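Long-range contact in oligogalacturonate-specific porin KdgM (Dickeya dadantii, PDB 4FQE), which forms a monomeric outer-membrane channel specific for oligogalacturonides and is required for full virulence of the bacterium: residues S86-R98 with L105-R117. Residues are numbered along the deposited sequence; the frame is centred on the assembly and turned at random. Where two conformers were deposited one is given.
Sequences SSNNNYRPYLRGR and LSVALRYRPYFKR. With C8E ((hydroxyethyloxy)tri(ethyloxy)octane), chain H; C8E ((hydroxyethyloxy)tri(ethyloxy)octane), chain E.
Leu95 pairs with Tyr111 and Gly97 with Leu109, each through two backbone hydrogen bonds, in the antiparallel hairpin of strands 90-100 and 105-116 in the wall of the 12-stranded barrel; farther along, Tyr91 and Phe115 do the same. Between Tyr91-Phe115 and Leu95-Tyr111, Pro93 and Pro113 lie close together and have no amide hydrogen to give, so the bonding lapses. Pro93 O and Pro113 O are buried with no hydrogen-bond partner in the model, although Arg92 CA approaches Pro113 O at 3.3 Å.

On the inner face, arginines rise into the lumen from both strands. In the conformer described here, one of two deposited for Arg112, the guanidinium of Arg92 stacks on that of Arg112, centres 3.9 Å apart and planes at 26°, while Arg110 NH2 lies over the opposite face. This conformer reaches the layer with CG anti to its backbone N (chi1 -176°) and a bend at chi3. Salt bridges from Arg92 to Glu61 and from Arg96 to Glu77 would offset part of the gathered charge. This basic lining is consistent with passage of anionic oligogalacturonides.

The outer face carries largely hydrophobic and aromatic side chains and binds detergent. Tyr91 and Phe115 run side by side, CD2 to CD2 3.5 Å, their nearly parallel rings slid apart with little overlap. One C8E tail ends with C1 3.4 Å from Pro113 CD; another brings its C1 to 3.4 Å from Gly97 CA.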
loop_
_atom_site.group_PDB
_atom_site.type_symbol
_atom_site.label_atom_id
_atom_site.label_comp_id
_atom_site.label_asym_id
_atom_site.label_seq_id
_atom_site.Cartn_x
_atom_site.Cartn_y
_atom_site.Cartn_z
ATOM N N SER A 86 -18.843 -0.138 -6.065
ATOM C CA SER A 86 -19.589 -0.240 -7.313
ATOM C C SER A 86 -19.095 -1.458 -8.110
ATOM O O SER A 86 -19.900 -2.235 -8.611
ATOM C CB SER A 86 -19.396 1.036 -8.158
ATOM O OG SER A 86 -19.669 2.212 -7.413
ATOM N N SER A 87 -17.773 -1.624 -8.205
ATOM C CA SER A 87 -17.165 -2.626 -9.100
ATOM C C SER A 87 -16.214 -3.648 -8.441
ATOM O O SER A 87 -16.178 -4.810 -8.864
ATOM C CB SER A 87 -16.419 -1.907 -10.224
ATOM O OG SER A 87 -15.468 -1.001 -9.691
ATOM N N ASN A 88 -15.432 -3.222 -7.444
ATOM C CA ASN A 88 -14.554 -4.126 -6.705
ATOM C C ASN A 88 -15.211 -4.493 -5.382
ATOM O O ASN A 88 -15.665 -3.614 -4.637
ATOM C CB ASN A 88 -13.188 -3.485 -6.462
ATOM C CG ASN A 88 -12.384 -3.307 -7.744
ATOM O OD1 ASN A 88 -12.915 -3.423 -8.849
ATOM N ND2 ASN A 88 -11.093 -3.027 -7.597
ATOM N N ASN A 89 -15.313 -5.793 -5.113
ATOM C CA ASN A 89 -15.977 -6.281 -3.896
ATOM C C ASN A 89 -15.331 -7.566 -3.547
ATOM O O ASN A 89 -15.623 -8.579 -4.151
ATOM C CB ASN A 89 -17.464 -6.532 -4.113
ATOM C CG ASN A 89 -18.224 -5.279 -4.398
ATOM O OD1 ASN A 89 -18.806 -4.669 -3.492
ATOM N ND2 ASN A 89 -18.228 -4.873 -5.663
ATOM N N ASN A 90 -14.429 -7.522 -2.582
ATOM C CA ASN A 90 -13.524 -8.619 -2.351
ATOM C C ASN A 90 -13.155 -8.705 -0.907
ATOM O O ASN A 90 -13.096 -7.712 -0.200
ATOM C CB ASN A 90 -12.200 -8.508 -3.195
ATOM C CG ASN A 90 -11.751 -7.079 -3.427
ATOM O OD1 ASN A 90 -10.959 -6.779 -4.357
ATOM N ND2 ASN A 90 -12.248 -6.171 -2.595
ATOM N N TYR A 91 -12.922 -9.929 -0.513
ATOM C CA TYR A 91 -12.292 -10.288 0.738
ATOM C C TYR A 91 -10.835 -10.613 0.371
ATOM O O TYR A 91 -10.582 -11.444 -0.471
ATOM C CB TYR A 91 -12.997 -11.504 1.330
ATOM C CG TYR A 91 -12.237 -12.214 2.403
ATOM C CD1 TYR A 91 -11.662 -11.513 3.453
ATOM C CD2 TYR A 91 -12.087 -13.582 2.380
ATOM C CE1 TYR A 91 -10.942 -12.167 4.444
ATOM C CE2 TYR A 91 -11.397 -14.247 3.391
ATOM C CZ TYR A 91 -10.823 -13.522 4.415
ATOM O OH TYR A 91 -10.114 -14.169 5.414
ATOM N N ARG A 92 -9.899 -9.917 0.996
ATOM C CA ARG A 92 -8.483 -10.085 0.685
ATOM C C ARG A 92 -7.711 -10.156 1.984
ATOM O O ARG A 92 -7.229 -9.133 2.467
ATOM C CB ARG A 92 -8.010 -8.919 -0.189
ATOM C CG ARG A 92 -8.824 -8.733 -1.459
ATOM C CD ARG A 92 -8.172 -7.761 -2.424
ATOM N NE ARG A 92 -8.203 -6.383 -1.944
ATOM C CZ ARG A 92 -7.594 -5.354 -2.537
ATOM N NH1 ARG A 92 -6.861 -5.537 -3.625
ATOM N NH2 ARG A 92 -7.696 -4.124 -2.034
ATOM N N PRO A 93 -7.607 -11.354 2.577
ATOM C CA PRO A 93 -6.725 -11.513 3.719
ATOM C C PRO A 93 -5.288 -11.505 3.202
ATOM O O PRO A 93 -5.087 -11.667 2.012
ATOM C CB PRO A 93 -7.066 -12.911 4.238
ATOM C CG PRO A 93 -7.432 -13.655 3.022
ATOM C CD PRO A 93 -8.097 -12.652 2.089
ATOM N N TYR A 94 -4.309 -11.287 4.063
ATOM C CA TYR A 94 -2.922 -11.318 3.595
ATOM C C TYR A 94 -1.925 -11.687 4.656
ATOM O O TYR A 94 -2.236 -11.635 5.830
ATOM C CB TYR A 94 -2.537 -9.969 2.990
ATOM C CG TYR A 94 -2.483 -8.801 3.958
ATOM C CD1 TYR A 94 -3.567 -7.917 4.093
ATOM C CD2 TYR A 94 -1.351 -8.564 4.732
ATOM C CE1 TYR A 94 -3.499 -6.822 4.953
ATOM C CE2 TYR A 94 -1.294 -7.491 5.606
ATOM C CZ TYR A 94 -2.367 -6.616 5.708
ATOM O OH TYR A 94 -2.309 -5.567 6.589
ATOM N N LEU A 95 -0.733 -12.060 4.213
ATOM C CA LEU A 95 0.429 -12.252 5.083
ATOM C C LEU A 95 1.618 -11.486 4.470
ATOM O O LEU A 95 1.989 -11.728 3.332
ATOM C CB LEU A 95 0.775 -13.731 5.198
ATOM C CG LEU A 95 1.832 -14.136 6.245
ATOM C CD1 LEU A 95 1.408 -13.715 7.649
ATOM C CD2 LEU A 95 2.095 -15.654 6.227
ATOM N N ARG A 96 2.175 -10.549 5.228
ATOM C CA ARG A 96 3.331 -9.773 4.780
ATOM C C ARG A 96 4.530 -10.063 5.692
ATOM O O ARG A 96 4.460 -9.872 6.895
ATOM C CB ARG A 96 3.018 -8.266 4.771
ATOM C CG ARG A 96 4.212 -7.392 4.378
ATOM C CD ARG A 96 3.821 -5.993 3.894
ATOM N NE ARG A 96 2.657 -5.492 4.629
ATOM C CZ ARG A 96 1.788 -4.586 4.179
ATOM N NH1 ARG A 96 0.767 -4.225 4.943
ATOM N NH2 ARG A 96 1.917 -4.043 2.971
ATOM N N GLY A 97 5.619 -10.526 5.112
ATOM C CA GLY A 97 6.877 -10.641 5.835
ATOM C C GLY A 97 7.777 -9.483 5.543
ATOM O O GLY A 97 7.834 -9.014 4.396
ATOM N N ARG A 98 8.496 -9.023 6.561
ATOM C CA ARG A 98 9.422 -7.912 6.408
ATOM C C ARG A 98 10.793 -8.228 6.999
ATOM O O ARG A 98 10.895 -8.804 8.086
ATOM C CB ARG A 98 8.853 -6.649 7.058
ATOM C CG ARG A 98 9.783 -5.452 6.981
ATOM C CD ARG A 98 9.211 -4.217 7.663
ATOM N NE ARG A 98 10.126 -3.084 7.509
ATOM C CZ ARG A 98 9.980 -1.882 8.074
ATOM N NH1 ARG A 98 8.941 -1.602 8.881
ATOM N NH2 ARG A 98 10.892 -0.954 7.843
ATOM N N LEU A 105 17.354 0.294 4.921
ATOM C CA LEU A 105 16.929 -0.547 3.808
ATOM C C LEU A 105 16.044 -1.671 4.286
ATOM O O LEU A 105 16.463 -2.438 5.148
ATOM C CB LEU A 105 18.146 -1.154 3.112
ATOM C CG LEU A 105 17.889 -2.061 1.903
ATOM C CD1 LEU A 105 17.186 -1.245 0.829
ATOM C CD2 LEU A 105 19.205 -2.610 1.351
ATOM N N SER A 106 14.844 -1.779 3.724
ATOM C CA SER A 106 13.951 -2.884 4.069
ATOM C C SER A 106 13.382 -3.572 2.845
ATOM O O SER A 106 13.272 -2.983 1.761
ATOM C CB SER A 106 12.837 -2.445 5.023
ATOM O OG SER A 106 12.156 -1.319 4.526
ATOM N N VAL A 107 13.021 -4.841 3.025
ATOM C CA VAL A 107 12.403 -5.629 1.972
ATOM C C VAL A 107 11.182 -6.323 2.529
ATOM O O VAL A 107 11.177 -6.736 3.673
ATOM C CB VAL A 107 13.392 -6.617 1.328
ATOM C CG1 VAL A 107 14.560 -5.845 0.668
ATOM C CG2 VAL A 107 13.944 -7.599 2.331
ATOM N N ALA A 108 10.115 -6.402 1.752
ATOM C CA ALA A 108 8.909 -7.127 2.222
ATOM C C ALA A 108 8.349 -7.976 1.112
ATOM O O ALA A 108 8.601 -7.727 -0.067
ATOM C CB ALA A 108 7.870 -6.161 2.781
ATOM N N LEU A 109 7.607 -9.001 1.490
ATOM C CA LEU A 109 6.883 -9.809 0.557
ATOM C C LEU A 109 5.492 -10.040 1.159
ATOM O O LEU A 109 5.352 -10.325 2.355
ATOM C CB LEU A 109 7.613 -11.120 0.275
ATOM C CG LEU A 109 7.012 -12.016 -0.813
ATOM C CD1 LEU A 109 7.087 -11.348 -2.171
ATOM C CD2 LEU A 109 7.674 -13.387 -0.859
ATOM N N ARG A 110 4.480 -9.839 0.320
ATOM C CA ARG A 110 3.081 -9.991 0.737
ATOM C C ARG A 110 2.379 -10.961 -0.176
ATOM O O ARG A 110 2.432 -10.796 -1.383
ATOM C CB ARG A 110 2.334 -8.639 0.713
ATOM C CG ARG A 110 0.870 -8.764 1.229
ATOM C CD ARG A 110 0.139 -7.419 1.191
ATOM N NE ARG A 110 0.085 -6.955 -0.195
ATOM C CZ ARG A 110 -0.315 -5.757 -0.588
ATOM N NH1 ARG A 110 -0.762 -4.865 0.300
ATOM N NH2 ARG A 110 -0.267 -5.457 -1.885
ATOM N N TYR A 111 1.703 -11.955 0.416
ATOM C CA TYR A 111 0.756 -12.831 -0.292
ATOM C C TYR A 111 -0.668 -12.424 0.094
ATOM O O TYR A 111 -1.007 -12.382 1.271
ATOM C CB TYR A 111 1.005 -14.309 0.040
ATOM C CG TYR A 111 -0.038 -15.257 -0.530
ATOM C CD1 TYR A 111 -0.218 -15.391 -1.907
ATOM C CD2 TYR A 111 -0.837 -16.007 0.306
ATOM C CE1 TYR A 111 -1.176 -16.244 -2.414
ATOM C CE2 TYR A 111 -1.806 -16.860 -0.192
ATOM C CZ TYR A 111 -1.952 -16.980 -1.556
ATOM O OH TYR A 111 -2.930 -17.828 -2.003
ATOM N N ARG A 112 -1.465 -12.066 -0.915
ATOM C CA ARG A 112 -2.813 -11.565 -0.700
ATOM C C ARG A 112 -3.797 -12.202 -1.682
ATOM O O ARG A 112 -4.018 -11.671 -2.789
ATOM C CB ARG A 112 -2.827 -10.032 -0.823
ATOM C CG ARG A 112 -4.167 -9.366 -0.533
ATOM C CD ARG A 112 -4.066 -7.846 -0.512
ATOM N NE ARG A 112 -3.825 -7.267 -1.835
ATOM C CZ ARG A 112 -3.812 -5.963 -2.091
ATOM N NH1 ARG A 112 -4.030 -5.091 -1.119
ATOM N NH2 ARG A 112 -3.588 -5.521 -3.322
ATOM N N PRO A 113 -4.426 -13.307 -1.288
ATOM C CA PRO A 113 -5.433 -13.834 -2.172
ATOM C C PRO A 113 -6.623 -12.870 -2.211
ATOM O O PRO A 113 -6.754 -12.013 -1.330
ATOM C CB PRO A 113 -5.795 -15.190 -1.554
ATOM C CG PRO A 113 -5.377 -15.112 -0.147
ATOM C CD PRO A 113 -4.235 -14.152 -0.088
ATOM N N TYR A 114 -7.440 -12.964 -3.251
ATOM C CA TYR A 114 -8.662 -12.171 -3.315
ATOM C C TYR A 114 -9.822 -13.101 -3.636
ATOM O O TYR A 114 -9.702 -14.021 -4.430
ATOM C CB TYR A 114 -8.559 -10.981 -4.301
ATOM C CG TYR A 114 -8.328 -11.313 -5.759
ATOM C CD1 TYR A 114 -9.390 -11.661 -6.595
ATOM C CD2 TYR A 114 -7.055 -11.234 -6.315
ATOM C CE1 TYR A 114 -9.180 -11.946 -7.937
ATOM C CE2 TYR A 114 -6.824 -11.531 -7.654
ATOM C CZ TYR A 114 -7.886 -11.864 -8.463
ATOM O OH TYR A 114 -7.664 -12.155 -9.791
ATOM N N PHE A 115 -10.918 -12.897 -2.925
ATOM C CA PHE A 115 -12.161 -13.618 -3.183
ATOM C C PHE A 115 -13.146 -12.489 -3.474
ATOM O O PHE A 115 -13.628 -11.860 -2.552
ATOM C CB PHE A 115 -12.550 -14.482 -1.968
ATOM C CG PHE A 115 -11.440 -15.375 -1.461
ATOM C CD1 PHE A 115 -11.287 -16.673 -1.944
ATOM C CD2 PHE A 115 -10.538 -14.919 -0.498
ATOM C CE1 PHE A 115 -10.268 -17.491 -1.486
ATOM C CE2 PHE A 115 -9.510 -15.723 -0.049
ATOM C CZ PHE A 115 -9.367 -17.017 -0.542
ATOM N N LYS A 116 -13.359 -12.177 -4.762
ATOM C CA LYS A 116 -14.106 -10.970 -5.176
ATOM C C LYS A 116 -15.363 -11.173 -6.050
ATOM O O LYS A 116 -15.460 -12.122 -6.830
ATOM C CB LYS A 116 -13.163 -9.940 -5.842
ATOM C CG LYS A 116 -13.035 -9.935 -7.365
ATOM C CD LYS A 116 -12.607 -8.542 -7.839
ATOM C CE LYS A 116 -11.916 -8.558 -9.199
ATOM N NZ LYS A 116 -10.438 -8.776 -9.119
ATOM N N ARG A 117 -16.312 -10.246 -5.897
ATOM C CA ARG A 117 -17.534 -10.186 -6.703
ATOM C C ARG A 117 -17.966 -8.724 -6.898
ATOM O O ARG A 117 -18.460 -8.334 -7.960
ATOM C CB ARG A 117 -18.654 -11.010 -6.050
ATOM C CG ARG A 117 -19.558 -10.272 -5.057
ATOM C CD ARG A 117 -18.854 -9.894 -3.751
ATOM N NE ARG A 117 -18.822 -10.860 -2.633
ATOM C CZ ARG A 117 -19.214 -12.141 -2.630
ATOM N NH1 ARG A 117 -19.697 -12.764 -3.699
ATOM N NH2 ARG A 117 -19.114 -12.830 -1.497
HETATM C C1 C8E H . -3.230 -14.943 3.009
HETATM C C2 C8E H . -3.813 -16.055 3.843
HETATM C C3 C8E H . -2.940 -16.258 5.072
HETATM C C4 C8E H . -2.908 -15.013 5.949
HETATM C C5 C8E H . -3.639 -15.212 7.261
HETATM C C6 C8E H . -5.128 -14.980 7.059
HETATM C C7 C8E H . -5.580 -13.635 7.605
HETATM C C8 C8E H . -7.103 -13.555 7.678
HETATM O O9 C8E H . -7.556 -13.974 8.969
HETATM C C10 C8E H . -8.982 -13.976 9.104
HETATM C C11 C8E H . -9.360 -13.530 10.517
HETATM O O12 C8E H . -9.769 -12.163 10.550
HETATM C C13 C8E H . -9.635 -11.527 11.826
HETATM C C14 C8E H . -8.243 -10.905 11.972
HETATM O O15 C8E H . -8.288 -9.536 12.399
HETATM C C16 C8E H . -7.291 -9.159 13.366
HETATM C C17 C8E H . -5.930 -8.873 12.743
HETATM O O18 C8E H . -5.117 -10.054 12.768
HETATM C C19 C8E H . -4.908 -10.641 11.485
HETATM C C20 C8E H . -5.193 -12.136 11.526
HETATM O O21 C8E H . -6.028 -12.524 10.431
HETATM C C1 C8E E . 7.364 -13.619 4.319
HETATM C C2 C8E E . 6.236 -14.596 4.589
HETATM C C3 C8E E . 4.970 -14.256 3.809
HETATM C C4 C8E E . 5.210 -14.263 2.306
HETATM C C5 C8E E . 4.229 -15.152 1.550
HETATM C C6 C8E E . 4.455 -16.641 1.850
HETATM C C7 C8E E . 4.293 -17.606 0.663
HETATM C C8 C8E E . 4.225 -16.992 -0.736
HETATM O O9 C8E E . 4.015 -17.995 -1.737
HETATM C C10 C8E E . 4.003 -17.488 -3.077
HETATM C C11 C8E E . 2.882 -18.105 -3.909
HETATM O O12 C8E E . 3.278 -18.163 -5.289
HETATM C C13 C8E E . 3.968 -19.376 -5.626
HETATM C C14 C8E E . 4.981 -19.178 -6.758
HETATM O O15 C8E E . 5.757 -17.982 -6.576
HETATM C C16 C8E E . 5.951 -17.282 -7.809
HETATM C C17 C8E E . 6.906 -16.095 -7.647
HETATM O O18 C8E E . 6.714 -15.150 -8.709
HETATM C C19 C8E E . 7.098 -15.632 -10.001
HETATM C C20 C8E E . 5.857 -16.020 -10.807
HETATM O O21 C8E E . 5.899 -17.382 -11.257
#